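Local atomic coordinates of cysteine synthase (Fusobacterium nucleatum subsp. nucleatum strain ATCC 25586, PDB entry 5XEM), a protein that releases hydrogen sulfide from L-cysteine with pyridoxal 5'-phosphate as cofactor, and probably also makes L-cysteine from O-acetyl-L-serine and sulfide. Residues Glu158-Ala161 with Glu162-Lys166; Met256-Leu259 with Ser260-Glu263. All coordinates share one frame; numbering follows the deposited sequence.

The two contacts are worked examples of how neighbouring turns of one helix fit together in a pyridoxal phosphate enzyme of fold type II. Contact 1 comes first along the chain, on helix 151-167; contact 2 follows on helix 249-263. Their centres lie 26 Å apart and their nearest atoms about 16 Å, so they do not touch. Both helices belong to the part of the protein built round the six-stranded mixed sheet: the first packs against strands 31-36 and 291-296, the second against helix 269-284 and the loop after strand 19-21. Contact 1 is bound up with its own chain, whereas contact 2 reaches the second subunit.

Contact 1: residues Glu158-Ala161 with Glu162-Lys166; sequences ETTA and EEILK
Helix 151-167 packs against strands 31-36 and 291-296 of the mixed sheet and against helix 183-195; one turn of it joins Glu-158-Ala-161 to Glu-162-Lys-166, and the segment Glu-158-Ala-161 itself includes a wider, pi-type turn at 158-160. Regular backbone bonding carries the chain onward: Glu-163 N donates to Thr-159 O at 3.0 Å, and Leu-165 N reaches Ala-161 O at 3.0 Å. Glu-163 leans back over the preceding turn. Its CG sits anti to its own carbonyl carbon (chi1 -61°), beside the backbone N, and the extended chain beyond runs alongside the Thr-159 carbonyl, with Glu-163 CG 3.3 Å from Thr-159 O and Glu-163 OE2 4.0 Å from Thr-159 CB. Ile-164 repeats this one residue on, laying CG1 3.4 Å from Thr-160 O, while Ile-164 CD1 lies 4.4 Å from the Thr-160 methyl CG2. One further residue on, Leu-165 brings CG within 3.3 Å of Ala-161 O. On a separate face Glu-162 touches Glu-158 O through its CG at 3.4 Å, then bends at chi2 (-69°) and leads its carboxylate away to a salt bridge with Lys-191 of helix 183-195. Across the step, then, the meeting atoms are mostly aliphatic carbons beside carbonyl oxygens, while the carboxylates find partners beyond the two segments. Glu-163 is buried, yet its OE1 forms salt bridges with Lys-35 and Arg-48 and its OE2 accepts from Asn-16 N, a setting likely to keep the carboxylate ionised; Thr-159 OG1 bonds to Ala-155 O and to Arg-48, so one guanidinium joins the Thr-159 and Glu-163 side chains.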
loop_
_atom_site.group_PDB
_atom_site.type_symbol
_atom_site.label_atom_id
_atom_site.label_comp_id
_atom_site.label_asym_id
_atom_site.label_seq_id
_atom_site.Cartn_x
_atom_site.Cartn_y
_atom_site.Cartn_z
ATOM N N GLU A 158 -3.903 22.827 -2.596
ATOM C CA GLU A 158 -3.716 23.021 -1.146
ATOM C C GLU A 158 -2.719 22.121 -0.459
ATOM O O GLU A 158 -2.108 22.535 0.531
ATOM C CB GLU A 158 -5.059 22.914 -0.426
ATOM C CG GLU A 158 -5.958 24.088 -0.805
ATOM C CD GLU A 158 -7.343 24.005 -0.222
ATOM O OE1 GLU A 158 -7.650 23.021 0.484
ATOM O OE2 GLU A 158 -8.143 24.921 -0.497
ATOM N N THR A 159 -2.565 20.892 -0.931
ATOM C CA THR A 159 -1.777 19.913 -0.186
ATOM C C THR A 159 -0.667 19.391 -1.048
ATOM O O THR A 159 0.488 19.687 -0.762
ATOM C CB THR A 159 -2.665 18.810 0.415
ATOM O OG1 THR A 159 -3.319 18.089 -0.635
ATOM C CG2 THR A 159 -3.725 19.482 1.348
ATOM N N THR A 160 -1.001 18.718 -2.156
ATOM C CA THR A 160 0.022 18.079 -3.019
ATOM C C THR A 160 1.156 19.029 -3.414
ATOM O O THR A 160 2.371 18.733 -3.239
ATOM C CB THR A 160 -0.643 17.510 -4.295
ATOM O OG1 THR A 160 -1.782 16.731 -3.929
ATOM C CG2 THR A 160 0.326 16.606 -5.064
ATOM N N ALA A 161 0.773 20.170 -3.969
ATOM C CA ALA A 161 1.747 21.195 -4.393
ATOM C C ALA A 161 2.595 21.749 -3.243
ATOM O O ALA A 161 3.804 21.947 -3.413
ATOM C CB ALA A 161 1.057 22.344 -5.115
ATOM N N GLU A 162 1.967 21.985 -2.105
ATOM C CA GLU A 162 2.683 22.494 -0.929
ATOM C C GLU A 162 3.711 21.509 -0.416
ATOM O O GLU A 162 4.793 21.915 0.022
ATOM C CB GLU A 162 1.723 22.918 0.182
ATOM C CG GLU A 162 0.855 24.128 -0.155
ATOM C CD GLU A 162 1.614 25.460 -0.267
ATOM O OE1 GLU A 162 2.826 25.522 0.031
ATOM O OE2 GLU A 162 0.993 26.462 -0.686
ATOM N N GLU A 163 3.391 20.214 -0.470
ATOM C CA GLU A 163 4.313 19.198 -0.036
ATOM C C GLU A 163 5.510 19.111 -0.948
ATOM O O GLU A 163 6.625 18.910 -0.479
ATOM C CB GLU A 163 3.596 17.837 0.063
ATOM C CG GLU A 163 2.448 17.833 1.063
ATOM C CD GLU A 163 1.574 16.598 0.928
ATOM O OE1 GLU A 163 2.030 15.649 0.261
ATOM O OE2 GLU A 163 0.450 16.581 1.473
ATOM N N ILE A 164 5.295 19.268 -2.248
ATOM C CA ILE A 164 6.371 19.283 -3.231
ATOM C C ILE A 164 7.290 20.491 -2.971
ATOM O O ILE A 164 8.517 20.339 -2.912
ATOM C CB ILE A 164 5.800 19.353 -4.662
ATOM C CG1 ILE A 164 5.127 18.016 -5.028
ATOM C CG2 ILE A 164 6.893 19.695 -5.667
ATOM C CD1 ILE A 164 4.291 18.128 -6.317
ATOM N N LEU A 165 6.684 21.663 -2.773
ATOM C CA LEU A 165 7.447 22.893 -2.497
ATOM C C LEU A 165 8.260 22.733 -1.217
ATOM O O LEU A 165 9.465 23.065 -1.175
ATOM C CB LEU A 165 6.511 24.109 -2.415
ATOM C CG LEU A 165 5.872 24.530 -3.745
ATOM C CD1 LEU A 165 4.794 25.579 -3.515
ATOM C CD2 LEU A 165 6.937 25.023 -4.719
ATOM N N LYS A 166 7.631 22.173 -0.193
ATOM C CA LYS A 166 8.276 22.051 1.121
ATOM C C LYS A 166 9.420 21.077 1.042
ATOM O O LYS A 166 10.517 21.365 1.536
ATOM C CB LYS A 166 7.283 21.606 2.210
ATOM C CG LYS A 166 7.883 21.503 3.626
ATOM C CD LYS A 166 6.871 20.995 4.654
ATOM C CE LYS A 166 6.699 19.477 4.625
ATOM N NZ LYS A 166 5.849 18.955 3.507
#

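Contact 2: residues Met256-Leu259 with Ser260-Glu263; sequences MREL and SFKE
The ring of Phe-261 lies over the carbonyl of Arg-257, one face turned to the oxygen, with Phe-261 CG 3.2 Å from Arg-257 O. With CG opposite its own carbonyl carbon and beside the backbone N (chi1 -72°), the ring is set back over the preceding turn, and Phe-261 N donates to Arg-257 O at 2.9 Å. Phe-261 CE2 also comes to 4.3 Å from Arg-257 CB. Ser-260 adds a polar neighbour: Ser-260 OG is 3.1 Å from Arg-257 O, but the hydroxyl finds its hydrogen-bond partner across the dimer interface, in Ala-110 O of the second subunit. Lys-262 N bonds to Glu-258 O at 2.8 Å, and the two side chains meet obliquely, their charged atoms too far apart for a salt bridge; since Glu-258 is modelled in two conformers, that approach is doubtful in detail. Further along, Glu-263 N donates to Leu-259 O at 2.9 Å, and Glu-263 CB rests 3.3 Å from Leu-259 O. The Glu-263 carboxylate accepts from the backbone N atoms of Asn-23, Asn-24 and Ile-25, in the loop after strand 19-21. On the buried side, Met-256 and Leu-259 press on helix 269-284, while Ser-260 and Phe-261 look to the second subunit at its Ala-110 and Tyr-111, so helix 249-263 lies between that helix and the dimer partner.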
loop_
_atom_site.group_PDB
_atom_site.type_symbol
_atom_site.label_atom_id
_atom_site.label_comp_id
_atom_site.label_asym_id
_atom_site.label_seq_id
_atom_site.Cartn_x
_atom_site.Cartn_y
_atom_site.Cartn_z
ATOM N N MET A 256 6.906 0.935 -16.045
ATOM C CA MET A 256 6.377 0.430 -14.762
ATOM C C MET A 256 7.297 -0.698 -14.260
ATOM O O MET A 256 7.696 -0.735 -13.106
ATOM C CB MET A 256 4.967 -0.108 -14.960
ATOM C CG MET A 256 4.298 -0.623 -13.706
ATOM S SD MET A 256 2.646 -1.196 -14.106
ATOM C CE MET A 256 2.213 -2.053 -12.587
ATOM N N ARG A 257 7.633 -1.610 -15.153
ATOM C CA ARG A 257 8.505 -2.735 -14.794
ATOM C C ARG A 257 9.920 -2.283 -14.431
ATOM O O ARG A 257 10.502 -2.811 -13.488
ATOM C CB ARG A 257 8.543 -3.782 -15.901
ATOM C CG ARG A 257 7.243 -4.540 -16.117
ATOM C CD ARG A 257 7.416 -5.567 -17.231
ATOM N NE ARG A 257 6.142 -5.953 -17.844
ATOM C CZ ARG A 257 5.729 -5.658 -19.079
ATOM N NH1 ARG A 257 6.504 -4.957 -19.911
ATOM N NH2 ARG A 257 4.542 -6.078 -19.494
ATOM N N GLU A 258 10.474 -1.317 -15.157
ATOM C CA GLU A 258 11.818 -0.850 -14.897
ATOM C C GLU A 258 11.889 -0.186 -13.520
ATOM O O GLU A 258 12.873 -0.360 -12.777
ATOM C CB GLU A 258 12.258 0.111 -16.005
ATOM C CG GLU A 258 13.752 0.350 -16.069
ATOM C CD GLU A 258 14.536 -0.871 -16.497
ATOM O OE1 GLU A 258 13.940 -1.941 -16.752
ATOM O OE2 GLU A 258 15.775 -0.762 -16.555
ATOM N N LEU A 259 10.840 0.566 -13.160
ATOM C CA LEU A 259 10.801 1.208 -11.838
ATOM C C LEU A 259 10.847 0.181 -10.707
ATOM O O LEU A 259 11.537 0.375 -9.708
ATOM C CB LEU A 259 9.556 2.110 -11.696
ATOM C CG LEU A 259 9.645 3.475 -12.400
ATOM C CD1 LEU A 259 8.240 4.049 -12.621
ATOM C CD2 LEU A 259 10.524 4.434 -11.607
ATOM N N SER A 260 10.099 -0.903 -10.844
ATOM C CA SER A 260 10.049 -1.866 -9.770
ATOM C C SER A 260 11.356 -2.656 -9.764
ATOM O O SER A 260 11.900 -2.907 -8.693
ATOM C CB SER A 260 8.809 -2.775 -9.801
ATOM O OG SER A 260 8.610 -3.373 -11.062
ATOM N N PHE A 261 11.849 -3.038 -10.943
ATOM C CA PHE A 261 13.131 -3.779 -11.047
ATOM C C PHE A 261 14.331 -3.021 -10.541
ATOM O O PHE A 261 15.196 -3.602 -9.890
ATOM C CB PHE A 261 13.448 -4.144 -12.489
ATOM C CG PHE A 261 12.598 -5.234 -13.077
ATOM C CD1 PHE A 261 11.853 -6.104 -12.297
ATOM C CD2 PHE A 261 12.560 -5.391 -14.470
ATOM C CE1 PHE A 261 11.097 -7.114 -12.879
ATOM C CE2 PHE A 261 11.802 -6.400 -15.064
ATOM C CZ PHE A 261 11.073 -7.269 -14.258
ATOM N N LYS A 262 14.438 -1.748 -10.901
ATOM C CA LYS A 262 15.658 -0.950 -10.672
ATOM C C LYS A 262 15.582 -0.025 -9.477
ATOM O O LYS A 262 16.611 0.293 -8.885
ATOM C CB LYS A 262 16.000 -0.120 -11.915
ATOM C CG LYS A 262 16.084 -0.902 -13.208
ATOM C CD LYS A 262 17.092 -2.038 -13.141
ATOM C CE LYS A 262 17.251 -2.705 -14.510
ATOM N NZ LYS A 262 17.704 -4.122 -14.387
ATOM N N GLU A 263 14.379 0.401 -9.092
ATOM C CA GLU A 263 14.229 1.299 -7.957
ATOM C C GLU A 263 13.455 0.734 -6.763
ATOM O O GLU A 263 13.369 1.406 -5.711
ATOM C CB GLU A 263 13.581 2.630 -8.391
ATOM C CG GLU A 263 14.250 3.341 -9.557
ATOM C CD GLU A 263 15.583 4.003 -9.207
ATOM O OE1 GLU A 263 15.833 4.442 -8.065
ATOM O OE2 GLU A 263 16.427 4.099 -10.115
#